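Local coordinates for 6-phosphogluconolactonase (Thermotoga maritima, PDB 1VL1), which hydrolyses 6-phosphogluconolactone to 6-phosphogluconate, the second step of the oxidative stage of the pentose phosphate pathway, at residues Lys15-Leu21 with Lys225-Gly231. Residue numbers count along the deposited sequence, not the author numbering.
Sequences KTVIYLL and KTVWFVG
Start with two extended strands running parallel, Thr-16 to Leu-21 and Lys-225 to Gly-231, axes 4.7 Å apart and 13° off parallel, Thr-16 level with Thr-226 and Leu-21 with Gly-231. Six backbone hydrogen bonds zigzag between them: Thr-226 N–Lys-15 O (3.1 Å), Tyr-19 N–Trp-228 O (2.9 Å) and, at 2.8 Å, Val-17 N–Thr-226 O, Trp-228 N–Val-17 O, Val-230 N–Tyr-19 O and Leu-21 N–Val-230 O. From Thr-16 and Thr-226 on, odd-numbered side chains point to one face, even-numbered ones to the other. Tyr-19 (m) lies beside Phe-229 (m): their planes differ by 11°, but with centroids 5.2 Å apart the rings barely overlap. Tyr-19 CE2 meets Val-227 CG1 at 3.7 Å, and helix 25-43 packs here through Phe-28 and Lys-32. This is the edge of the Rossmann-like sheet, where the N-terminal strand joins the C-terminal one, itself bonded to strand 192-198. On the even-numbered face Val-230 (t) packs against Ile-18 (CG2–CG2 3.9 Å) and Leu-20 (CB–CD2 3.9 Å) and touches helix 200-210 through Ile-203 and Leu-206. Where the strands begin, like-charged Lys-15 NZ and Lys-225 NZ come within 3.8 Å, not an attraction; Lys-225 CD packs on Val-17 CG2 (4.2 Å).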
loop_
_atom_site.group_PDB
_atom_site.type_symbol
_atom_site.label_atom_id
_atom_site.label_comp_id
_atom_site.label_asym_id
_atom_site.label_seq_id
_atom_site.Cartn_x
_atom_site.Cartn_y
_atom_site.Cartn_z
ATOM N N LYS A 15 -5.411 -2.209 -18.325
ATOM C CA LYS A 15 -6.712 -1.519 -18.203
ATOM C C LYS A 15 -6.982 -1.212 -16.720
ATOM O O LYS A 15 -6.194 -1.574 -15.833
ATOM C CB LYS A 15 -7.814 -2.393 -18.789
ATOM C CG LYS A 15 -7.987 -3.751 -18.066
ATOM C CD LYS A 15 -8.281 -4.914 -19.006
ATOM C CE LYS A 15 -8.893 -6.116 -18.235
ATOM N NZ LYS A 15 -8.592 -7.486 -18.820
ATOM N N THR A 16 -8.081 -0.502 -16.481
ATOM C CA THR A 16 -8.534 -0.192 -15.133
ATOM C C THR A 16 -9.917 -0.812 -14.973
ATOM O O THR A 16 -10.737 -0.721 -15.891
ATOM C CB THR A 16 -8.603 1.342 -14.952
ATOM O OG1 THR A 16 -7.272 1.894 -15.029
ATOM C CG2 THR A 16 -9.097 1.730 -13.573
ATOM N N VAL A 17 -10.167 -1.404 -13.809
ATOM C CA VAL A 17 -11.482 -1.935 -13.444
ATOM C C VAL A 17 -11.915 -1.250 -12.149
ATOM O O VAL A 17 -11.100 -1.064 -11.265
ATOM C CB VAL A 17 -11.454 -3.478 -13.347
ATOM C CG1 VAL A 17 -12.799 -4.014 -13.026
ATOM C CG2 VAL A 17 -10.932 -4.072 -14.657
ATOM N N ILE A 18 -13.174 -0.779 -12.102
ATOM C CA ILE A 18 -13.764 -0.188 -10.911
ATOM C C ILE A 18 -15.003 -0.999 -10.503
ATOM O O ILE A 18 -15.895 -1.201 -11.287
ATOM C CB ILE A 18 -14.208 1.293 -11.170
ATOM C CG1 ILE A 18 -13.007 2.168 -11.521
ATOM C CG2 ILE A 18 -14.899 1.821 -9.953
ATOM C CD1 ILE A 18 -13.330 3.340 -12.317
ATOM N N TYR A 19 -14.981 -1.493 -9.254
ATOM C CA TYR A 19 -16.106 -2.175 -8.636
ATOM C C TYR A 19 -16.788 -1.195 -7.722
ATOM O O TYR A 19 -16.109 -0.669 -6.841
ATOM C CB TYR A 19 -15.610 -3.341 -7.791
ATOM C CG TYR A 19 -15.051 -4.492 -8.599
ATOM C CD1 TYR A 19 -15.856 -5.510 -9.052
ATOM C CD2 TYR A 19 -13.704 -4.576 -8.858
ATOM C CE1 TYR A 19 -15.339 -6.532 -9.785
ATOM C CE2 TYR A 19 -13.187 -5.590 -9.590
ATOM C CZ TYR A 19 -13.980 -6.573 -10.026
ATOM O OH TYR A 19 -13.416 -7.612 -10.728
ATOM N N LEU A 20 -18.087 -1.000 -7.900
ATOM C CA LEU A 20 -18.905 -0.136 -7.066
ATOM C C LEU A 20 -19.754 -1.050 -6.201
ATOM O O LEU A 20 -20.596 -1.788 -6.716
ATOM C CB LEU A 20 -19.820 0.758 -7.869
ATOM C CG LEU A 20 -19.229 1.710 -8.894
ATOM C CD1 LEU A 20 -20.336 2.483 -9.521
ATOM C CD2 LEU A 20 -18.263 2.629 -8.220
ATOM N N LEU A 21 -19.531 -0.970 -4.893
ATOM C CA LEU A 21 -20.108 -1.868 -3.909
ATOM C C LEU A 21 -21.006 -1.091 -2.937
ATOM O O LEU A 21 -20.649 -0.015 -2.467
ATOM C CB LEU A 21 -18.993 -2.525 -3.111
ATOM C CG LEU A 21 -17.971 -3.264 -3.972
ATOM C CD1 LEU A 21 -16.571 -3.270 -3.407
ATOM C CD2 LEU A 21 -18.507 -4.665 -4.186
ATOM N N LYS A 225 -2.776 -4.566 -14.432
ATOM C CA LYS A 225 -4.110 -4.059 -14.101
ATOM C C LYS A 225 -4.141 -3.127 -12.911
ATOM O O LYS A 225 -3.389 -3.300 -11.982
ATOM C CB LYS A 225 -5.028 -5.236 -13.798
ATOM C CG LYS A 225 -6.469 -4.960 -14.092
ATOM C CD LYS A 225 -7.367 -6.212 -13.908
ATOM C CE LYS A 225 -7.007 -7.269 -14.878
ATOM N NZ LYS A 225 -8.153 -8.215 -15.161
ATOM N N THR A 226 -5.044 -2.141 -12.960
ATOM C CA THR A 226 -5.381 -1.312 -11.824
ATOM C C THR A 226 -6.859 -1.534 -11.515
ATOM O O THR A 226 -7.705 -1.538 -12.406
ATOM C CB THR A 226 -5.151 0.152 -12.137
ATOM O OG1 THR A 226 -3.792 0.338 -12.564
ATOM C CG2 THR A 226 -5.310 0.986 -10.964
ATOM N N VAL A 227 -7.137 -1.794 -10.256
ATOM C CA VAL A 227 -8.486 -2.088 -9.792
ATOM C C VAL A 227 -8.865 -1.208 -8.636
ATOM O O VAL A 227 -8.122 -1.111 -7.658
ATOM C CB VAL A 227 -8.567 -3.541 -9.305
ATOM C CG1 VAL A 227 -10.005 -3.817 -8.822
ATOM C CG2 VAL A 227 -8.155 -4.557 -10.423
ATOM N N TRP A 228 -10.037 -0.577 -8.707
ATOM C CA TRP A 228 -10.573 0.193 -7.600
ATOM C C TRP A 228 -11.753 -0.607 -6.991
ATOM O O TRP A 228 -12.633 -1.072 -7.693
ATOM C CB TRP A 228 -11.094 1.544 -8.072
ATOM C CG TRP A 228 -10.004 2.460 -8.599
ATOM C CD1 TRP A 228 -9.359 2.333 -9.792
ATOM C CD2 TRP A 228 -9.462 3.613 -7.970
ATOM N NE1 TRP A 228 -8.444 3.330 -9.948
ATOM C CE2 TRP A 228 -8.449 4.112 -8.818
ATOM C CE3 TRP A 228 -9.698 4.259 -6.774
ATOM C CZ2 TRP A 228 -7.738 5.260 -8.532
ATOM C CZ3 TRP A 228 -8.977 5.406 -6.491
ATOM C CH2 TRP A 228 -7.992 5.872 -7.358
ATOM N N PHE A 229 -11.757 -0.710 -5.662
ATOM C CA PHE A 229 -12.896 -1.257 -4.945
ATOM C C PHE A 229 -13.498 -0.070 -4.201
ATOM O O PHE A 229 -12.892 0.443 -3.243
ATOM C CB PHE A 229 -12.437 -2.347 -3.970
ATOM C CG PHE A 229 -11.869 -3.548 -4.625
ATOM C CD1 PHE A 229 -12.686 -4.475 -5.175
ATOM C CD2 PHE A 229 -10.483 -3.767 -4.672
ATOM C CE1 PHE A 229 -12.168 -5.597 -5.818
ATOM C CE2 PHE A 229 -9.961 -4.910 -5.309
ATOM C CZ PHE A 229 -10.789 -5.821 -5.845
ATOM N N VAL A 230 -14.664 0.368 -4.646
ATOM C CA VAL A 230 -15.281 1.596 -4.176
ATOM C C VAL A 230 -16.553 1.309 -3.403
ATOM O O VAL A 230 -17.507 0.730 -3.949
ATOM C CB VAL A 230 -15.628 2.480 -5.345
ATOM C CG1 VAL A 230 -16.214 3.830 -4.852
ATOM C CG2 VAL A 230 -14.393 2.664 -6.230
ATOM N N GLY A 231 -16.542 1.676 -2.119
ATOM C CA GLY A 231 -17.693 1.493 -1.237
ATOM C C GLY A 231 -18.487 2.785 -1.066
ATOM O O GLY A 231 -17.934 3.864 -1.162
HETATM O O HOH W 1 -3.174 -0.608 -15.188
#